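Local coordinates for putative phosphomethylpyrimidine kinase (Bacteroides thetaiotaomicron, PDB 3MBJ) that probably transfers a phosphate from ATP to pyridoxal or a related vitamin B6 vitamer, at the interface of chains A and B. Numbering follows the deposited sequence. Chains: chain A/B, Putative phosphomethylpyrimidine kinase.

Contact 1: the interface of chains A and B. Residues chain A 18-19, 47-48; chain B 39, 71, 74, 76.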
loop_
_atom_site.group_PDB
_atom_site.type_symbol
_atom_site.label_atom_id
_atom_site.label_comp_id
_atom_site.label_asym_id
_atom_site.label_seq_id
_atom_site.Cartn_x
_atom_site.Cartn_y
_atom_site.Cartn_z
ATOM N N GLY A 18 28.284 16.969 3.588
ATOM C CA GLY A 18 28.492 15.919 2.607
ATOM C C GLY A 18 28.266 14.523 3.134
ATOM O O GLY A 18 27.772 13.676 2.391
HETATM N N MSE A 19 28.610 14.290 4.397
HETATM C CA MSE A 19 28.559 12.961 5.015
HETATM C C MSE A 19 27.934 13.114 6.403
HETATM O O MSE A 19 27.950 14.189 7.022
HETATM C CB MSE A 19 29.963 12.309 5.091
HETATM C CG MSE A 19 30.230 11.241 3.989
HETATM SE SE MSE A 19 29.088 9.699 4.353
HETATM C CE MSE A 19 30.011 9.000 5.969
ATOM N N SER A 47 32.271 19.065 4.732
ATOM C CA SER A 47 32.485 17.717 4.244
ATOM C C SER A 47 31.669 16.737 5.062
ATOM O O SER A 47 31.262 15.697 4.564
ATOM C CB SER A 47 33.945 17.344 4.385
ATOM O OG SER A 47 34.342 17.391 5.745
ATOM N N ASN A 48 31.481 17.062 6.338
ATOM C CA ASN A 48 30.850 16.162 7.296
ATOM C C ASN A 48 30.607 16.879 8.604
ATOM O O ASN A 48 31.214 17.894 8.879
ATOM C CB ASN A 48 31.712 14.912 7.535
ATOM C CG ASN A 48 33.142 15.244 7.867
ATOM O OD1 ASN A 48 34.004 15.256 6.983
ATOM N ND2 ASN A 48 33.408 15.533 9.136
ATOM N N CYS B 39 25.359 11.721 -0.945
ATOM C CA CYS B 39 26.400 12.472 -0.271
ATOM C C CYS B 39 26.804 13.578 -1.223
ATOM O O CYS B 39 27.521 13.318 -2.160
ATOM C CB CYS B 39 27.604 11.574 0.029
ATOM S SG CYS B 39 27.232 10.232 1.236
ATOM N N TRP B 71 36.808 13.373 2.887
ATOM C CA TRP B 71 36.216 12.089 2.580
ATOM C C TRP B 71 37.238 10.978 2.507
ATOM O O TRP B 71 36.936 9.838 2.886
ATOM C CB TRP B 71 35.408 12.126 1.262
ATOM C CG TRP B 71 34.096 12.888 1.346
ATOM C CD1 TRP B 71 33.540 13.453 2.470
ATOM C CD2 TRP B 71 33.217 13.196 0.281
ATOM N NE1 TRP B 71 32.373 14.072 2.162
ATOM C CE2 TRP B 71 32.129 13.914 0.831
ATOM C CE3 TRP B 71 33.224 12.929 -1.080
ATOM C CZ2 TRP B 71 31.075 14.375 0.067
ATOM C CZ3 TRP B 71 32.164 13.357 -1.836
ATOM C CH2 TRP B 71 31.101 14.086 -1.260
ATOM N N LEU B 74 38.060 10.083 6.068
ATOM C CA LEU B 74 36.961 9.253 6.589
ATOM C C LEU B 74 36.911 7.840 5.965
ATOM O O LEU B 74 36.215 6.981 6.462
ATOM C CB LEU B 74 35.602 9.928 6.364
ATOM C CG LEU B 74 35.272 11.288 6.980
ATOM C CD1 LEU B 74 33.835 11.677 6.523
ATOM C CD2 LEU B 74 35.398 11.258 8.489
ATOM N N VAL B 76 35.443 6.893 3.288
ATOM C CA VAL B 76 34.095 6.608 2.812
ATOM C C VAL B 76 34.190 5.817 1.503
ATOM O O VAL B 76 35.015 6.111 0.667
ATOM C CB VAL B 76 33.186 7.892 2.698
ATOM C CG1 VAL B 76 33.892 9.065 2.078
ATOM C CG2 VAL B 76 31.890 7.575 1.952
#
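The indole of B:Trp71 meets chain A at its edge, with A:Ser47 O and A:Gly18 CA both lying in the ring plane. In this kinase of the phosphomethylpyrimidine and pyridoxal kinase family, the ring projects from helix 64-74 of one subunit toward two loop segments of the other. With CG opposite the carbonyl carbon (chi1 -72°), the indole swings out from the helix and its N-H edge faces A:Ser47. The pyrrole N-H of B:Trp71 donates to the backbone carbonyl of A:Ser47 (NE1 to O 3.1 Å, 158° at H), the donor tilted 19° from the carbonyl plane. This bond helps to fix the rotation of the indole, together with the packing of its benzo edge on A:Gly18, where CZ2 of B:Trp71 lies 3.9 Å from CA. Selenomethionine A:Met19 crosses the indole obliquely, then bends at chi2 and chi3 so that its SE comes 3.7 Å from B:Cys39 SG, with B:Val76 CG2 farther out. Farther along the helix, A:Asn48 and B:Leu74 approach from opposite directions, CD1 of B:Leu74 lying 3.6 Å from the amide oxygen OD1 of A:Asn48. Within chain A, the A:Ser47 hydroxyl donates to A:Asn48 OD1 from above the carbonyl plane, tying the loop's two side chains together.

Contact 2: the interface of chains A and B. Residues chain A 45, 47, 56-57; chain B 63, 66-67, 70.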
loop_
_atom_site.group_PDB
_atom_site.type_symbol
_atom_site.label_atom_id
_atom_site.label_comp_id
_atom_site.label_asym_id
_atom_site.label_seq_id
_atom_site.Cartn_x
_atom_site.Cartn_y
_atom_site.Cartn_z
ATOM N N VAL A 45 28.903 25.097 4.118
ATOM C CA VAL A 45 29.142 23.806 3.441
ATOM C C VAL A 45 30.239 23.077 4.187
ATOM O O VAL A 45 31.314 23.642 4.423
ATOM C CB VAL A 45 29.549 23.984 1.972
ATOM C CG1 VAL A 45 29.944 22.646 1.372
ATOM C CG2 VAL A 45 28.427 24.662 1.186
ATOM N N SER A 47 32.271 19.065 4.732
ATOM C CA SER A 47 32.485 17.717 4.244
ATOM C C SER A 47 31.669 16.737 5.062
ATOM O O SER A 47 31.262 15.697 4.564
ATOM C CB SER A 47 33.945 17.344 4.385
ATOM O OG SER A 47 34.342 17.391 5.745
ATOM N N SER A 56 35.895 19.728 6.656
ATOM C CA SER A 56 36.040 20.973 5.953
ATOM C C SER A 56 34.884 21.864 6.385
ATOM O O SER A 56 33.816 21.383 6.802
ATOM C CB SER A 56 36.042 20.768 4.448
ATOM O OG SER A 56 34.784 20.376 3.982
ATOM N N PHE A 57 35.106 23.172 6.303
ATOM C CA PHE A 57 34.064 24.118 6.649
ATOM C C PHE A 57 34.171 25.379 5.826
ATOM O O PHE A 57 35.207 26.036 5.837
ATOM C CB PHE A 57 34.124 24.451 8.150
ATOM C CG PHE A 57 33.161 25.522 8.563
ATOM C CD1 PHE A 57 31.840 25.213 8.829
ATOM C CD2 PHE A 57 33.583 26.841 8.677
ATOM C CE1 PHE A 57 30.938 26.209 9.216
ATOM C CE2 PHE A 57 32.706 27.816 9.053
ATOM C CZ PHE A 57 31.365 27.487 9.324
ATOM N N GLU B 63 36.305 24.793 -2.937
ATOM C CA GLU B 63 35.952 23.966 -1.772
ATOM C C GLU B 63 35.899 22.464 -2.129
ATOM O O GLU B 63 36.152 21.618 -1.276
ATOM C CB GLU B 63 34.630 24.429 -1.144
ATOM C CG GLU B 63 34.397 23.883 0.273
ATOM C CD GLU B 63 35.361 24.433 1.316
ATOM O OE1 GLU B 63 36.094 25.397 1.007
ATOM O OE2 GLU B 63 35.371 23.900 2.460
ATOM N N LYS B 66 38.803 20.266 -0.928
ATOM C CA LYS B 66 38.852 20.231 0.525
ATOM C C LYS B 66 37.869 19.204 1.113
ATOM O O LYS B 66 38.204 18.491 2.057
ATOM C CB LYS B 66 38.568 21.637 1.081
ATOM C CG LYS B 66 39.655 22.673 0.708
ATOM C CD LYS B 66 39.205 24.114 0.963
ATOM C CE LYS B 66 40.333 25.118 0.759
ATOM N NZ LYS B 66 39.924 26.446 1.345
ATOM N N ILE B 67 36.671 19.152 0.555
ATOM C CA ILE B 67 35.659 18.156 0.938
ATOM C C ILE B 67 36.159 16.752 0.649
ATOM O O ILE B 67 36.093 15.875 1.502
ATOM C CB ILE B 67 34.298 18.414 0.190
ATOM C CG1 ILE B 67 33.620 19.702 0.742
ATOM C CG2 ILE B 67 33.353 17.168 0.300
ATOM C CD1 ILE B 67 32.575 20.299 -0.167
ATOM N N GLU B 70 38.784 15.452 2.984
ATOM C CA GLU B 70 38.165 14.949 4.198
ATOM C C GLU B 70 37.506 13.573 4.005
ATOM O O GLU B 70 37.647 12.698 4.868
ATOM C CB GLU B 70 37.158 15.966 4.732
ATOM C CG GLU B 70 37.802 17.264 5.196
ATOM C CD GLU B 70 38.903 17.073 6.226
ATOM O OE1 GLU B 70 38.817 16.155 7.066
ATOM O OE2 GLU B 70 39.895 17.830 6.193
HETATM O O HOH W 1 33.460 22.429 3.103
HETATM O O HOH W 2 37.167 24.074 4.045
#
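A:Val45 and B:Ile67 form the apolar centre, their side chains crossing at about a right angle with CG1 of the valine 3.8 Å from CD1 of the isoleucine. A:Val45 belongs to strand 44-46, and its CG1 branch points opposite the backbone N (chi1 173°), toward helix 64-74 of chain B. Farther along the helix, B:Glu70 sets its aliphatic stem against A:Ser47, CB to CB at 3.5 Å, while CG2 of B:Ile67 borders the serine from the preceding helical turn. A:Ser56 completes the chain A surface. Its OG sits 3.5 Å from CG1 of B:Ile67, and its backbone N donates to A:Ser47 OG (3.0 Å, 163° at H), bracing the two serine segments against each other beneath the helix. A weaker bond runs back from A:Ser47 N to A:Ser56 OG. At the polar rim B:Glu63, bent at chi2 (68°), brings its carboxylate oxygen OE2 close to CB of A:Ser56 and the carbonyl carbon of A:Phe57. Water 1 links OE2 to A:Val45 O, at 2.8 Å from the carbonyl oxygen, and to A:Ser56 OG. Water 2, also beside B:Glu63 OE2, reaches A:Phe57 N at 3.2 Å. On the same side, B:Lys66 NZ forms a long salt bridge with B:Glu63 OE1, which may steady the carboxylate. The patch docks one subunit's helix onto the other's strand and loop surface, with a hydrated margin, and probably helps hold a dimer together.

Contact 3: the interface of chains A and B. Residues chain A 9, 37, 39-40, 71, 76; chain B 18-20.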
loop_
_atom_site.group_PDB
_atom_site.type_symbol
_atom_site.label_atom_id
_atom_site.label_comp_id
_atom_site.label_asym_id
_atom_site.label_seq_id
_atom_site.Cartn_x
_atom_site.Cartn_y
_atom_site.Cartn_z
ATOM N N LYS A 9 5.733 25.459 0.137
ATOM C CA LYS A 9 7.153 25.728 0.168
ATOM C C LYS A 9 7.664 26.097 1.561
ATOM O O LYS A 9 7.097 26.968 2.269
ATOM C CB LYS A 9 7.500 26.889 -0.772
ATOM C CG LYS A 9 7.155 26.733 -2.236
ATOM C CD LYS A 9 7.688 27.952 -2.982
ATOM C CE LYS A 9 7.627 27.873 -4.520
ATOM N NZ LYS A 9 6.371 27.346 -4.983
ATOM N N GLN A 37 7.886 21.215 -0.755
ATOM C CA GLN A 37 9.106 21.680 -1.368
ATOM C C GLN A 37 10.029 22.349 -0.363
ATOM O O GLN A 37 9.643 23.344 0.210
ATOM C CB GLN A 37 8.851 22.656 -2.524
ATOM C CG GLN A 37 10.201 23.006 -3.214
ATOM C CD GLN A 37 10.122 23.960 -4.405
ATOM O OE1 GLN A 37 9.069 24.511 -4.735
ATOM N NE2 GLN A 37 11.256 24.161 -5.042
ATOM N N CYS A 39 13.197 24.641 0.177
ATOM C CA CYS A 39 13.993 25.622 -0.533
ATOM C C CYS A 39 15.140 25.980 0.388
ATOM O O CYS A 39 14.943 26.729 1.314
ATOM C CB CYS A 39 13.161 26.870 -0.841
ATOM S SG CYS A 39 11.774 26.554 -2.013
ATOM N N PRO A 40 16.349 25.425 0.143
ATOM C CA PRO A 40 17.482 25.650 1.052
ATOM C C PRO A 40 18.063 27.067 0.981
ATOM O O PRO A 40 18.263 27.626 -0.112
ATOM C CB PRO A 40 18.530 24.656 0.542
ATOM C CG PRO A 40 18.244 24.577 -0.892
ATOM C CD PRO A 40 16.762 24.669 -1.050
ATOM N N TRP A 71 15.433 35.895 -3.927
ATOM C CA TRP A 71 14.124 35.385 -3.582
ATOM C C TRP A 71 13.076 36.472 -3.508
ATOM O O TRP A 71 11.912 36.229 -3.859
ATOM C CB TRP A 71 14.141 34.603 -2.248
ATOM C CG TRP A 71 14.824 33.247 -2.320
ATOM C CD1 TRP A 71 15.331 32.636 -3.443
ATOM C CD2 TRP A 71 15.102 32.373 -1.243
ATOM N NE1 TRP A 71 15.887 31.441 -3.123
ATOM C CE2 TRP A 71 15.744 31.234 -1.784
ATOM C CE3 TRP A 71 14.864 32.422 0.122
ATOM C CZ2 TRP A 71 16.158 30.170 -1.007
ATOM C CZ3 TRP A 71 15.246 31.354 0.892
ATOM C CH2 TRP A 71 15.899 30.239 0.324
ATOM N N VAL A 76 8.878 34.905 -4.171
ATOM C CA VAL A 76 8.524 33.585 -3.660
ATOM C C VAL A 76 7.768 33.753 -2.338
ATOM O O VAL A 76 8.127 34.575 -1.526
ATOM C CB VAL A 76 9.755 32.605 -3.553
ATOM C CG1 VAL A 76 10.980 33.253 -2.972
ATOM C CG2 VAL A 76 9.379 31.345 -2.774
ATOM N N GLY B 18 18.510 27.162 -4.519
ATOM C CA GLY B 18 17.495 27.450 -3.522
ATOM C C GLY B 18 16.078 27.296 -4.017
ATOM O O GLY B 18 15.219 26.868 -3.247
HETATM N N MSE B 19 15.839 27.628 -5.282
HETATM C CA MSE B 19 14.496 27.643 -5.872
HETATM C C MSE B 19 14.583 26.982 -7.250
HETATM O O MSE B 19 15.644 26.923 -7.890
HETATM C CB MSE B 19 13.925 29.081 -5.965
HETATM C CG MSE B 19 12.898 29.432 -4.847
HETATM SE SE MSE B 19 11.285 28.375 -5.157
HETATM C CE MSE B 19 10.607 29.306 -6.778
ATOM N N GLY B 20 13.457 26.464 -7.695
ATOM C CA GLY B 20 13.429 25.546 -8.805
ATOM C C GLY B 20 13.589 24.156 -8.219
ATOM O O GLY B 20 13.919 23.991 -7.011
#
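Bends at chi2 (-69°) and chi3 (-71°) fold selenomethionine B:Met19 so that its selenium reaches A:Cys39 and A:Lys9, while A:Cys39 holds SG beside its backbone N (chi1 -65°) to meet it. The selenium-sulfur contact, the flank along A:Trp71 and the border with A:Val76 repeat across the two-fold axis what the exchanged chains form. The aliphatic end of A:Lys9 crosses the selenomethionine at about a right angle, its CE 3.7 Å from SE of B:Met19, so the lysine contributes its methylene rather than its amino group to this contact. The terminal methyl of B:Met19 approaches the same lysine carbon, with CE to CE at 4.0 Å. The backbone of B:Gly18 fits beside the end of strand 37-40: its CA lies 3.8 Å from CD of A:Pro40, and the ring carbon CG of A:Pro40 is 4.0 Å from the same CA. At the other end of that strand, A:Gln37 stretches out beyond CG and brings its amide nitrogen NE2 to 3.3 Å from the backbone oxygen O of B:Gly20. The backbone of B:Gly18 and B:Gly20 thus flanks an inserted side chain whose tip is received by a cysteine, a lysine stem and a valine. This peg of chain B, set against strands 9-13 and 37-40 of chain A, probably helps register the two subunits.

Contact 1 and contact 2 adjoin, their C-alpha centres about 8 Å apart. They share A:Ser47, and both use helix 64-74 of chain B, so the helix runs through both patches. The C-alpha centre of contact 3 lies about 25 Å from that of contact 1 and about 24 Å from that of contact 2. It reuses segment 18-19 and residues 39, 71 and 76 with the chains exchanged, as the two-fold symmetry requires, and adds residues 9, 37 and 40 of chain A and B:Gly20. Each subunit therefore offers both a helix and a receiving loop, a reciprocal pairing consistent with a dimer within the six-chain deposited assembly.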